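Local atomic coordinates of betaine aldehyde dehydrogenase (Staphylococcus aureus subsp. aureus COL, PDB entry 4QTO), a protein that probably catalyses the NAD-dependent oxidation of betaine aldehyde to glycine betaine. Residues H137-Y142 against K190-L195; T175-W180 against D242-H247; A332-V337 against T377-G382; R456-L461 against V466-F471. All coordinates share one frame; numbering follows the deposited sequence.

The four contacts form two groups. Contact 2 uses strand 162-177, and helix 183-197 of contact 1 follows that strand directly in the chain. The segments of these two contacts alternate along the sequence. They touch through Lys-190 and Gln-176, with centres about 19 Å apart. Contacts 3 and 4 come later, one after the other. They lie at the strands 377-380 and 465-468, outermost within the chain, of a second, seven-stranded sheet, with centres about 25 Å apart. Contact 3 is about 39 Å, centre to centre, from both contacts 1 and 2. The set thus samples two sheets of the subunit. Contacts 1, 3 and 4 have residues at subunit boundaries, whereas no other chain touches the segments of contact 2.

Contact 1: residues H137-Y142 against K190-L195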
loop_
_atom_site.group_PDB
_atom_site.type_symbol
_atom_site.label_atom_id
_atom_site.label_comp_id
_atom_site.label_asym_id
_atom_site.label_seq_id
_atom_site.Cartn_x
_atom_site.Cartn_y
_atom_site.Cartn_z
ATOM N N HIS A 137 -24.029 10.272 4.661
ATOM C CA HIS A 137 -24.173 9.534 3.418
ATOM C C HIS A 137 -22.784 9.218 2.830
ATOM O O HIS A 137 -22.518 8.073 2.405
ATOM C CB HIS A 137 -24.977 10.361 2.391
ATOM C CG HIS A 137 -24.989 9.770 1.014
ATOM N ND1 HIS A 137 -25.767 8.692 0.678
ATOM C CD2 HIS A 137 -24.288 10.092 -0.099
ATOM C CE1 HIS A 137 -25.575 8.394 -0.602
ATOM N NE2 HIS A 137 -24.712 9.256 -1.104
ATOM N N ASN A 138 -21.904 10.220 2.793
ATOM C CA ASN A 138 -20.569 10.032 2.254
ATOM C C ASN A 138 -19.684 9.095 3.079
ATOM O O ASN A 138 -18.860 8.391 2.516
ATOM C CB ASN A 138 -19.895 11.351 1.989
ATOM C CG ASN A 138 -20.498 12.056 0.788
ATOM O OD1 ASN A 138 -20.935 11.376 -0.180
ATOM N ND2 ASN A 138 -20.475 13.381 0.788
ATOM N N VAL A 139 -19.862 9.061 4.406
ATOM C CA VAL A 139 -19.124 8.119 5.231
ATOM C C VAL A 139 -19.503 6.678 4.886
ATOM O O VAL A 139 -18.670 5.801 4.633
ATOM C CB VAL A 139 -19.362 8.418 6.719
ATOM C CG1 VAL A 139 -18.878 7.274 7.629
ATOM C CG2 VAL A 139 -18.692 9.717 7.114
ATOM N N PHE A 140 -20.798 6.404 4.882
ATOM C CA PHE A 140 -21.249 5.074 4.508
ATOM C C PHE A 140 -20.803 4.710 3.087
ATOM O O PHE A 140 -20.373 3.591 2.847
ATOM C CB PHE A 140 -22.771 4.858 4.673
ATOM C CG PHE A 140 -23.223 4.686 6.118
ATOM C CD1 PHE A 140 -23.037 3.480 6.759
ATOM C CD2 PHE A 140 -23.888 5.687 6.784
ATOM C CE1 PHE A 140 -23.451 3.284 8.074
ATOM C CE2 PHE A 140 -24.315 5.488 8.106
ATOM C CZ PHE A 140 -24.099 4.286 8.744
ATOM N N MET A 141 -20.905 5.659 2.156
ATOM C CA MET A 141 -20.538 5.356 0.764
ATOM C C MET A 141 -19.053 5.064 0.640
ATOM O O MET A 141 -18.663 4.164 -0.110
ATOM C CB MET A 141 -20.928 6.475 -0.187
ATOM C CG MET A 141 -20.867 6.053 -1.650
ATOM S SD MET A 141 -22.072 4.773 -2.070
ATOM C CE MET A 141 -23.562 5.775 -1.823
ATOM N N TYR A 142 -18.226 5.794 1.388
ATOM C CA TYR A 142 -16.780 5.590 1.374
ATOM C C TYR A 142 -16.407 4.174 1.837
ATOM O O TYR A 142 -15.687 3.454 1.138
ATOM C CB TYR A 142 -16.067 6.613 2.279
ATOM C CG TYR A 142 -14.572 6.362 2.389
ATOM C CD1 TYR A 142 -13.689 6.817 1.405
ATOM C CD2 TYR A 142 -14.039 5.645 3.471
ATOM C CE1 TYR A 142 -12.314 6.578 1.508
ATOM C CE2 TYR A 142 -12.696 5.385 3.554
ATOM C CZ TYR A 142 -11.837 5.855 2.586
ATOM O OH TYR A 142 -10.478 5.619 2.709
ATOM N N LYS A 190 -18.366 4.669 13.253
ATOM C CA LYS A 190 -18.155 3.383 13.869
ATOM C C LYS A 190 -18.885 2.245 13.144
ATOM O O LYS A 190 -18.286 1.190 12.864
ATOM C CB LYS A 190 -18.567 3.440 15.357
ATOM C CG LYS A 190 -17.862 4.539 16.162
ATOM C CD LYS A 190 -18.171 4.423 17.634
ATOM C CE LYS A 190 -17.667 5.584 18.469
ATOM N NZ LYS A 190 -16.208 5.751 18.420
ATOM N N ILE A 191 -20.159 2.455 12.793
ATOM C CA ILE A 191 -20.944 1.410 12.167
ATOM C C ILE A 191 -20.408 1.060 10.800
ATOM O O ILE A 191 -20.296 -0.133 10.445
ATOM C CB ILE A 191 -22.411 1.850 12.002
ATOM C CG1 ILE A 191 -23.086 1.943 13.377
ATOM C CG2 ILE A 191 -23.186 0.884 11.151
ATOM C CD1 ILE A 191 -24.373 2.728 13.325
ATOM N N ALA A 192 -20.074 2.074 10.003
ATOM C CA ALA A 192 -19.713 1.810 8.610
ATOM C C ALA A 192 -18.536 0.854 8.462
ATOM O O ALA A 192 -18.632 -0.144 7.718
ATOM C CB ALA A 192 -19.501 3.096 7.849
ATOM N N PRO A 193 -17.398 1.105 9.145
ATOM C CA PRO A 193 -16.303 0.140 8.999
ATOM C C PRO A 193 -16.576 -1.188 9.661
ATOM O O PRO A 193 -16.119 -2.213 9.181
ATOM C CB PRO A 193 -15.112 0.859 9.650
ATOM C CG PRO A 193 -15.741 1.831 10.613
ATOM C CD PRO A 193 -16.960 2.312 9.871
ATOM N N ALA A 194 -17.312 -1.208 10.763
ATOM C CA ALA A 194 -17.598 -2.467 11.443
ATOM C C ALA A 194 -18.372 -3.379 10.501
ATOM O O ALA A 194 -18.059 -4.564 10.353
ATOM C CB ALA A 194 -18.397 -2.231 12.707
ATOM N N LEU A 195 -19.398 -2.835 9.847
ATOM C CA LEU A 195 -20.162 -3.664 8.915
ATOM C C LEU A 195 -19.373 -4.009 7.673
ATOM O O LEU A 195 -19.463 -5.147 7.206
ATOM C CB LEU A 195 -21.496 -3.009 8.542
ATOM C CG LEU A 195 -22.494 -2.905 9.699
ATOM C CD1 LEU A 195 -23.746 -2.199 9.221
ATOM C CD2 LEU A 195 -22.834 -4.280 10.247
#
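Phe-140 and Val-139 meet Ala-192 and Ile-191 in a buried packing of two helices. Helix 126-146 and helix 183-197 run in nearly the same direction here, with 14° between the short segments and 9.0 Å between their axes. The second helix directly follows strand 162-177, in a part of the enzyme built as a Rossmann-like alpha/beta fold.

The contact across the helices is wholly apolar. The Phe-140 ring and the Ala-192 methyl carry it. CG of Phe-140 stands anti to the carbonyl carbon (chi1 -75°), which carries the ring into the space between the helices. The CG2 methyl of Ile-191 comes in at the ring edge, near its plane, 3.9 Å from CE1 of Phe-140. The Ala-192 methyl points at the first helix. Its small size lets the two backbones come close, with the CA atoms of Phe-140 and Ala-192 5.5 Å apart. Val-139 adds a looser touch, CG1 to the Ala-192 CB at 4.2 Å.

No hydrogen bond crosses between the segments. Pro-193 has no N-H to give, and helix 183-197 is kinked there. Lys-190 points away from the first helix, and its NZ forms a salt bridge with Glu-491. The Phe-140 ring also packs on Ile-103 and Ala-104 of helix 93-109. Asn-138 turns to the subunit boundary, where its OD1 bonds Lys-98 NZ of the second subunit.

The nearest approach between the segments is Ala-192 CB to CD1 of Phe-140, 3.7 Å, oblique to the ring.

Contact 2: residues T175-W180 against D242-H247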
loop_
_atom_site.group_PDB
_atom_site.type_symbol
_atom_site.label_atom_id
_atom_site.label_comp_id
_atom_site.label_asym_id
_atom_site.label_seq_id
_atom_site.Cartn_x
_atom_site.Cartn_y
_atom_site.Cartn_z
ATOM N N THR A 175 -17.907 -3.165 20.675
ATOM C CA THR A 175 -18.854 -2.323 21.414
ATOM C C THR A 175 -18.522 -0.879 21.011
ATOM O O THR A 175 -17.349 -0.490 20.847
ATOM C CB THR A 175 -18.873 -2.551 22.907
ATOM O OG1 THR A 175 -17.573 -2.361 23.426
ATOM C CG2 THR A 175 -19.389 -3.954 23.214
ATOM N N GLN A 176 -19.568 -0.079 20.838
ATOM C CA GLN A 176 -19.445 1.249 20.273
ATOM C C GLN A 176 -20.283 2.203 21.117
ATOM O O GLN A 176 -21.487 1.991 21.257
ATOM C CB GLN A 176 -19.907 1.241 18.818
ATOM C CG GLN A 176 -19.086 0.297 17.936
ATOM C CD GLN A 176 -19.614 0.138 16.532
ATOM O OE1 GLN A 176 -20.810 0.147 16.293
ATOM N NE2 GLN A 176 -18.692 -0.037 15.594
ATOM N N ILE A 177 -19.651 3.237 21.647
ATOM C CA ILE A 177 -20.319 4.199 22.574
ATOM C C ILE A 177 -20.098 5.583 21.998
ATOM O O ILE A 177 -18.962 6.001 21.776
ATOM C CB ILE A 177 -19.747 4.074 23.995
ATOM C CG1 ILE A 177 -20.012 2.661 24.532
ATOM C CG2 ILE A 177 -20.336 5.137 24.886
ATOM C CD1 ILE A 177 -19.249 2.335 25.807
ATOM N N THR A 178 -21.201 6.266 21.668
ATOM C CA THR A 178 -21.159 7.538 20.983
ATOM C C THR A 178 -21.614 8.721 21.849
ATOM O O THR A 178 -22.308 8.539 22.867
ATOM C CB THR A 178 -22.010 7.459 19.700
ATOM O OG1 THR A 178 -23.279 6.892 20.039
ATOM C CG2 THR A 178 -21.368 6.547 18.685
ATOM N N PRO A 179 -21.221 9.940 21.454
ATOM C CA PRO A 179 -21.493 11.159 22.244
ATOM C C PRO A 179 -22.763 11.879 21.841
ATOM O O PRO A 179 -23.396 11.563 20.816
ATOM C CB PRO A 179 -20.273 12.028 21.908
ATOM C CG PRO A 179 -20.073 11.741 20.500
ATOM C CD PRO A 179 -20.343 10.271 20.319
ATOM N N TRP A 180 -23.127 12.867 22.637
ATOM C CA TRP A 180 -24.323 13.616 22.393
ATOM C C TRP A 180 -24.242 14.765 21.409
ATOM O O TRP A 180 -25.275 15.277 20.986
ATOM C CB TRP A 180 -24.884 14.161 23.728
ATOM C CG TRP A 180 -23.893 14.896 24.578
ATOM C CD1 TRP A 180 -23.241 14.422 25.682
ATOM C CD2 TRP A 180 -23.431 16.247 24.391
ATOM N NE1 TRP A 180 -22.404 15.392 26.206
ATOM C CE2 TRP A 180 -22.512 16.521 25.430
ATOM C CE3 TRP A 180 -23.720 17.247 23.466
ATOM C CZ2 TRP A 180 -21.901 17.750 25.570
ATOM C CZ3 TRP A 180 -23.099 18.478 23.610
ATOM C CH2 TRP A 180 -22.194 18.706 24.643
ATOM N N ASP A 242 -19.950 -0.390 32.016
ATOM C CA ASP A 242 -18.983 -1.359 32.494
ATOM C C ASP A 242 -19.082 -2.690 31.773
ATOM O O ASP A 242 -18.056 -3.330 31.488
ATOM C CB ASP A 242 -19.076 -1.555 34.002
ATOM C CG ASP A 242 -18.483 -0.388 34.786
ATOM O OD1 ASP A 242 -17.790 0.484 34.194
ATOM O OD2 ASP A 242 -18.711 -0.360 36.007
ATOM N N VAL A 243 -20.308 -3.164 31.490
ATOM C CA VAL A 243 -20.440 -4.407 30.727
ATOM C C VAL A 243 -19.933 -4.238 29.300
ATOM O O VAL A 243 -19.228 -5.099 28.776
ATOM C CB VAL A 243 -21.928 -4.897 30.707
ATOM C CG1 VAL A 243 -22.163 -6.023 29.709
ATOM C CG2 VAL A 243 -22.343 -5.329 32.092
ATOM N N MET A 244 -20.246 -3.111 28.678
ATOM C CA MET A 244 -19.812 -2.883 27.305
ATOM C C MET A 244 -18.307 -2.770 27.149
ATOM O O MET A 244 -17.764 -3.162 26.116
ATOM C CB MET A 244 -20.503 -1.667 26.715
ATOM C CG MET A 244 -21.997 -1.915 26.576
ATOM S SD MET A 244 -22.849 -0.544 25.771
ATOM C CE MET A 244 -22.173 -0.741 24.097
ATOM N N SER A 245 -17.627 -2.279 28.180
ATOM C CA SER A 245 -16.171 -2.147 28.086
ATOM C C SER A 245 -15.419 -3.303 28.727
ATOM O O SER A 245 -14.245 -3.517 28.412
ATOM C CB SER A 245 -15.696 -0.849 28.709
ATOM O OG SER A 245 -16.135 -0.741 30.051
ATOM N N GLY A 246 -16.064 -4.050 29.605
ATOM C CA GLY A 246 -15.384 -5.080 30.378
ATOM C C GLY A 246 -15.738 -6.525 30.128
ATOM O O GLY A 246 -15.250 -7.398 30.843
ATOM N N HIS A 247 -16.611 -6.794 29.157
ATOM C CA HIS A 247 -17.045 -8.159 28.902
ATOM C C HIS A 247 -15.973 -8.956 28.160
ATOM O O HIS A 247 -15.310 -8.441 27.223
ATOM C CB HIS A 247 -18.346 -8.166 28.107
ATOM C CG HIS A 247 -19.097 -9.444 28.216
ATOM N ND1 HIS A 247 -18.754 -10.561 27.493
ATOM C CD2 HIS A 247 -20.126 -9.811 29.011
ATOM C CE1 HIS A 247 -19.560 -11.552 27.813
ATOM N NE2 HIS A 247 -20.413 -11.119 28.728
#
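Thr-175 and Met-244 join a strand to the last turn of a helix, in a buried contact that is part polar and part apolar. Strand 162-177 belongs to the mixed sheet, where it lies between strands 200-204 and 252-256. Helix 237-246 covers it, and the short axes are 8.7 Å apart at an angle of 132°.

The polar link is one hydrogen bond, from Thr-175 OG1 to the backbone O of Met-244, 2.8 Å long. OG1 is placed between the backbone N and the carbonyl carbon of its own residue (chi1 57°). It approaches from above the carbonyl plane, 40° out of it.

The apolar part rests on the Met-244 side chain, which is modelled in two conformers. In the one described here the chain bends at its last torsion, and CE comes 3.9 Å from Thr-175 CB. The same methyl lies 4.1 Å from Ile-177 CG1. Gln-176, between them, points the other way and packs on helix 183-197.

The threonine therefore works twice. Its hydroxyl satisfies a buried carbonyl near the helix end, while its CB packs against the methionine CE.

Contact 3: residues A332-V337 against T377-G382; sequences ALIDRV and TIAVGG
A classic beta bulge in an edge strand presents Ala-379 and Val-380 to Ile-334 and Val-337 of a helix. Both bulge residues face Val-400 of the adjacent strand, and both side chains start toward helix 323-337. A regular strand would send neighbouring side chains to opposite faces. The bulge lets the pair share one.

The contact is entirely apolar. Ile-334 is modelled in two conformers. In the one described here its two branches divide the work. CD1, at the end of the longer branch, reaches the Ala-379 methyl at 3.7 Å. The shorter branch sets CG2 at 4.1 Å from Val-380 CB. The side chains of Ile-334 and Val-380 slide past each other in opposite directions. Val-337 comes in one turn further along, its CG1 3.8 Å from CG1 of Val-380. That methyl of Val-380 lies between its own backbone N and carbonyl carbon (chi1 64°), which directs it at the valine of the helix.

Gly-381 and Gly-382 follow the strand, and Gly-382 N bonds to Thr-399 OG1. Elsewhere on the helix, Arg-336 donates to the backbone oxygens of Ser-519 and Phe-518 of the third subunit. Strand 377-380 is, within the chain, an outermost strand of the seven-stranded sheet and pairs antiparallel with strand 399-402. Val-337 also packs on Val-400 and on Leu-302 and Tyr-306 of helix 294-306.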
loop_
_atom_site.group_PDB
_atom_site.type_symbol
_atom_site.label_atom_id
_atom_site.label_comp_id
_atom_site.label_asym_id
_atom_site.label_seq_id
_atom_site.Cartn_x
_atom_site.Cartn_y
_atom_site.Cartn_z
ATOM N N ALA A 332 -11.972 43.074 16.662
ATOM C CA ALA A 332 -12.791 42.601 15.552
ATOM C C ALA A 332 -13.632 41.376 15.937
ATOM O O ALA A 332 -14.815 41.299 15.594
ATOM C CB ALA A 332 -11.914 42.276 14.359
ATOM N N LEU A 333 -13.032 40.463 16.679
ATOM C CA LEU A 333 -13.721 39.251 17.111
ATOM C C LEU A 333 -14.865 39.599 18.068
ATOM O O LEU A 333 -16.004 39.157 17.894
ATOM C CB LEU A 333 -12.739 38.299 17.783
ATOM C CG LEU A 333 -13.359 37.012 18.320
ATOM C CD1 LEU A 333 -13.868 36.176 17.167
ATOM C CD2 LEU A 333 -12.353 36.228 19.133
ATOM N N ILE A 334 -14.559 40.408 19.068
ATOM C CA ILE A 334 -15.561 40.827 20.065
ATOM C C ILE A 334 -16.748 41.525 19.410
ATOM O O ILE A 334 -17.907 41.214 19.722
ATOM C CB ILE A 334 -14.927 41.704 21.144
ATOM C CG1 ILE A 334 -14.001 40.858 22.021
ATOM C CG2 ILE A 334 -16.002 42.356 22.013
ATOM C CD1 ILE A 334 -13.021 41.660 22.845
ATOM N N ASP A 335 -16.475 42.441 18.481
ATOM C CA ASP A 335 -17.539 43.142 17.767
ATOM C C ASP A 335 -18.452 42.163 17.020
ATOM O O ASP A 335 -19.677 42.355 16.969
ATOM C CB ASP A 335 -16.940 44.130 16.745
ATOM C CG ASP A 335 -16.299 45.342 17.392
ATOM O OD1 ASP A 335 -16.303 45.462 18.643
ATOM O OD2 ASP A 335 -15.748 46.181 16.628
ATOM N N ARG A 336 -17.875 41.096 16.439
ATOM C CA ARG A 336 -18.693 40.136 15.736
ATOM C C ARG A 336 -19.464 39.235 16.695
ATOM O O ARG A 336 -20.608 38.858 16.413
ATOM C CB ARG A 336 -17.818 39.274 14.813
ATOM C CG ARG A 336 -17.239 40.022 13.632
ATOM C CD ARG A 336 -18.263 40.327 12.553
ATOM N NE ARG A 336 -18.763 39.143 11.866
ATOM C CZ ARG A 336 -18.109 38.490 10.914
ATOM N NH1 ARG A 336 -16.894 38.891 10.529
ATOM N NH2 ARG A 336 -18.670 37.442 10.345
ATOM N N VAL A 337 -18.829 38.833 17.791
ATOM C CA VAL A 337 -19.474 37.949 18.762
ATOM C C VAL A 337 -20.764 38.585 19.278
ATOM O O VAL A 337 -21.763 37.891 19.479
ATOM C CB VAL A 337 -18.522 37.542 19.900
ATOM C CG1 VAL A 337 -19.265 36.873 21.048
ATOM C CG2 VAL A 337 -17.458 36.608 19.353
ATOM N N THR A 377 -9.957 37.939 31.744
ATOM C CA THR A 377 -11.067 38.867 31.508
ATOM C C THR A 377 -12.159 38.250 30.644
ATOM O O THR A 377 -11.835 37.706 29.608
ATOM C CB THR A 377 -10.518 40.102 30.761
ATOM O OG1 THR A 377 -9.698 40.868 31.681
ATOM C CG2 THR A 377 -11.620 40.977 30.255
ATOM N N ILE A 378 -13.435 38.336 31.073
ATOM C CA ILE A 378 -14.538 37.876 30.236
ATOM C C ILE A 378 -14.836 39.109 29.386
ATOM O O ILE A 378 -15.510 40.061 29.857
ATOM C CB ILE A 378 -15.778 37.471 31.049
ATOM C CG1 ILE A 378 -15.433 36.443 32.120
ATOM C CG2 ILE A 378 -16.864 36.941 30.129
ATOM C CD1 ILE A 378 -14.807 35.183 31.627
ATOM N N ALA A 379 -14.316 39.137 28.172
ATOM C CA ALA A 379 -14.435 40.299 27.322
ATOM C C ALA A 379 -15.833 40.545 26.769
ATOM O O ALA A 379 -16.222 41.703 26.536
ATOM C CB ALA A 379 -13.425 40.244 26.206
ATOM N N VAL A 380 -16.576 39.473 26.552
ATOM C CA VAL A 380 -17.943 39.543 26.064
ATOM C C VAL A 380 -18.609 38.212 26.393
ATOM O O VAL A 380 -17.929 37.176 26.455
ATOM C CB VAL A 380 -18.010 39.872 24.558
ATOM C CG1 VAL A 380 -17.381 38.775 23.727
ATOM C CG2 VAL A 380 -19.442 40.123 24.110
ATOM N N GLY A 381 -19.914 38.242 26.654
ATOM C CA GLY A 381 -20.652 37.007 26.976
ATOM C C GLY A 381 -20.428 36.557 28.392
ATOM O O GLY A 381 -20.383 37.389 29.327
ATOM N N GLY A 382 -20.365 35.250 28.584
ATOM C CA GLY A 382 -20.118 34.666 29.892
ATOM C C GLY A 382 -21.336 34.456 30.795
ATOM O O GLY A 382 -21.177 34.202 31.968
#

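Contact 4: residues R456-L461 against V466-F471; sequences RVANKL and VWINDF
Val-466 is turned with its methyls against Ala-458 and Leu-461. CG1, anti to the backbone N (chi1 -177°), is the branch that meets the Ala-458 methyl, with CB of Ala-458 3.6 Å from CG1 of Val-466. The other branch, CG2, lies 4.0 Å from the backbone O of Ala-458. The side chain of Leu-461 crosses that of Val-466 at about a right angle, with CD1 of Leu-461 4.2 Å from CG1 of Val-466. Ile-468 starts off to one side, yet its extended longer branch brings CD1 within 4.2 Å of Ala-458 CB. The alanine methyl is thus touched by both strand residues.

The two segments close a beta-alpha-beta crossover, strand 443-447, helix 451-460 and strand 465-468. The two strands run parallel and side by side in the seven-stranded sheet. Val-466 and Ile-468 line the face under the helix, whereas Trp-467 points away from it. In the loop after the strand, Asp-470 OD1 accepts from Phe-471 N at 2.8 Å with its anti lone pair, the angle at the hydrogen being 141°. Trp-467 CZ3 sits 3.5 Å above the plane of the Phe-471 ring, over its centre.

Val-466, Trp-467 and Ile-468 also form a parallel ladder with a strand of the third subunit, so the sheet continues across the interface. Lys-504 NZ of that subunit bonds the backbone oxygens of both Ala-458 and Leu-461.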
loop_
_atom_site.group_PDB
_atom_site.type_symbol
_atom_site.label_atom_id
_atom_site.label_comp_id
_atom_site.label_asym_id
_atom_site.label_seq_id
_atom_site.Cartn_x
_atom_site.Cartn_y
_atom_site.Cartn_z
ATOM N N ARG A 456 5.579 24.842 7.795
ATOM C CA ARG A 456 6.567 24.610 8.853
ATOM C C ARG A 456 5.891 24.430 10.201
ATOM O O ARG A 456 6.234 23.538 10.995
ATOM C CB ARG A 456 7.562 25.762 9.039
ATOM C CG ARG A 456 8.606 25.912 7.981
ATOM C CD ARG A 456 9.716 26.836 8.502
ATOM N NE ARG A 456 9.249 28.209 8.795
ATOM C CZ ARG A 456 9.135 29.186 7.899
ATOM N NH1 ARG A 456 9.396 29.007 6.603
ATOM N NH2 ARG A 456 8.776 30.399 8.286
ATOM N N VAL A 457 4.940 25.305 10.482
ATOM C CA VAL A 457 4.216 25.223 11.741
ATOM C C VAL A 457 3.413 23.913 11.786
ATOM O O VAL A 457 3.441 23.172 12.784
ATOM C CB VAL A 457 3.323 26.452 11.945
ATOM C CG1 VAL A 457 2.407 26.291 13.136
ATOM C CG2 VAL A 457 4.192 27.693 12.078
ATOM N N ALA A 458 2.680 23.600 10.723
ATOM C CA ALA A 458 1.868 22.375 10.721
ATOM C C ALA A 458 2.699 21.125 11.012
ATOM O O ALA A 458 2.242 20.232 11.713
ATOM C CB ALA A 458 1.143 22.222 9.397
ATOM N N ASN A 459 3.911 21.063 10.486
ATOM C CA ASN A 459 4.742 19.896 10.725
ATOM C C ASN A 459 5.189 19.741 12.171
ATOM O O ASN A 459 5.518 18.627 12.594
ATOM C CB ASN A 459 5.912 19.902 9.759
ATOM C CG ASN A 459 5.499 19.406 8.362
ATOM O OD1 ASN A 459 5.074 18.251 8.188
ATOM N ND2 ASN A 459 5.594 20.281 7.372
ATOM N N LYS A 460 5.200 20.846 12.921
ATOM C CA LYS A 460 5.618 20.827 14.318
ATOM C C LYS A 460 4.489 20.721 15.353
ATOM O O LYS A 460 4.772 20.474 16.536
ATOM C CB LYS A 460 6.495 22.040 14.632
ATOM C CG LYS A 460 7.847 21.986 13.913
ATOM C CD LYS A 460 8.833 22.946 14.562
ATOM C CE LYS A 460 10.271 22.712 14.115
ATOM N NZ LYS A 460 10.469 23.121 12.700
ATOM N N LEU A 461 3.229 20.874 14.927
ATOM C CA LEU A 461 2.101 20.757 15.851
ATOM C C LEU A 461 1.783 19.308 16.122
ATOM O O LEU A 461 1.644 18.505 15.180
ATOM C CB LEU A 461 0.873 21.453 15.289
ATOM C CG LEU A 461 1.030 22.949 15.057
ATOM C CD1 LEU A 461 -0.239 23.529 14.437
ATOM C CD2 LEU A 461 1.349 23.673 16.367
ATOM N N VAL A 466 -4.261 19.041 10.977
ATOM C CA VAL A 466 -3.886 20.463 10.933
ATOM C C VAL A 466 -4.450 21.070 9.661
ATOM O O VAL A 466 -4.206 20.553 8.571
ATOM C CB VAL A 466 -2.380 20.703 10.920
ATOM C CG1 VAL A 466 -2.106 22.190 10.937
ATOM C CG2 VAL A 466 -1.718 20.012 12.133
ATOM N N TRP A 467 -5.231 22.149 9.809
ATOM C CA TRP A 467 -5.768 22.876 8.681
ATOM C C TRP A 467 -4.888 24.105 8.401
ATOM O O TRP A 467 -4.491 24.826 9.328
ATOM C CB TRP A 467 -7.180 23.376 8.962
ATOM C CG TRP A 467 -8.142 22.300 9.295
ATOM C CD1 TRP A 467 -8.576 21.308 8.464
ATOM C CD2 TRP A 467 -8.806 22.097 10.542
ATOM N NE1 TRP A 467 -9.447 20.492 9.118
ATOM C CE2 TRP A 467 -9.617 20.960 10.398
ATOM C CE3 TRP A 467 -8.781 22.746 11.780
ATOM C CZ2 TRP A 467 -10.412 20.475 11.440
ATOM C CZ3 TRP A 467 -9.581 22.264 12.800
ATOM C CH2 TRP A 467 -10.395 21.161 12.624
ATOM N N ILE A 468 -4.577 24.336 7.139
ATOM C CA ILE A 468 -3.854 25.547 6.711
ATOM C C ILE A 468 -4.888 26.425 6.030
ATOM O O ILE A 468 -5.468 26.060 5.003
ATOM C CB ILE A 468 -2.651 25.236 5.813
ATOM C CG1 ILE A 468 -1.580 24.514 6.658
ATOM C CG2 ILE A 468 -2.123 26.537 5.207
ATOM C CD1 ILE A 468 -0.406 23.979 5.871
ATOM N N ASN A 469 -5.132 27.593 6.632
ATOM C CA ASN A 469 -6.119 28.530 6.132
ATOM C C ASN A 469 -7.553 27.973 6.019
ATOM O O ASN A 469 -8.277 28.231 5.051
ATOM C CB ASN A 469 -5.670 29.213 4.852
ATOM C CG ASN A 469 -4.445 30.080 5.066
ATOM O OD1 ASN A 469 -4.331 30.769 6.077
ATOM N ND2 ASN A 469 -3.485 30.013 4.130
ATOM N N ASP A 470 -7.939 27.199 7.030
ATOM C CA ASP A 470 -9.281 26.661 7.133
ATOM C C ASP A 470 -9.502 26.274 8.583
ATOM O O ASP A 470 -8.552 26.296 9.389
ATOM C CB ASP A 470 -9.481 25.470 6.186
ATOM C CG ASP A 470 -10.918 25.346 5.674
ATOM O OD1 ASP A 470 -11.888 25.675 6.395
ATOM O OD2 ASP A 470 -11.066 24.902 4.502
ATOM N N PHE A 471 -10.742 25.946 8.915
ATOM C CA PHE A 471 -11.068 25.440 10.235
ATOM C C PHE A 471 -12.293 24.543 10.094
ATOM O O PHE A 471 -13.266 24.939 9.452
ATOM C CB PHE A 471 -11.309 26.557 11.311
ATOM C CG PHE A 471 -11.022 26.073 12.675
ATOM C CD1 PHE A 471 -11.920 25.239 13.307
ATOM C CD2 PHE A 471 -9.808 26.348 13.299
ATOM C CE1 PHE A 471 -11.616 24.683 14.514
ATOM C CE2 PHE A 471 -9.504 25.764 14.508
ATOM C CZ PHE A 471 -10.413 24.946 15.109
#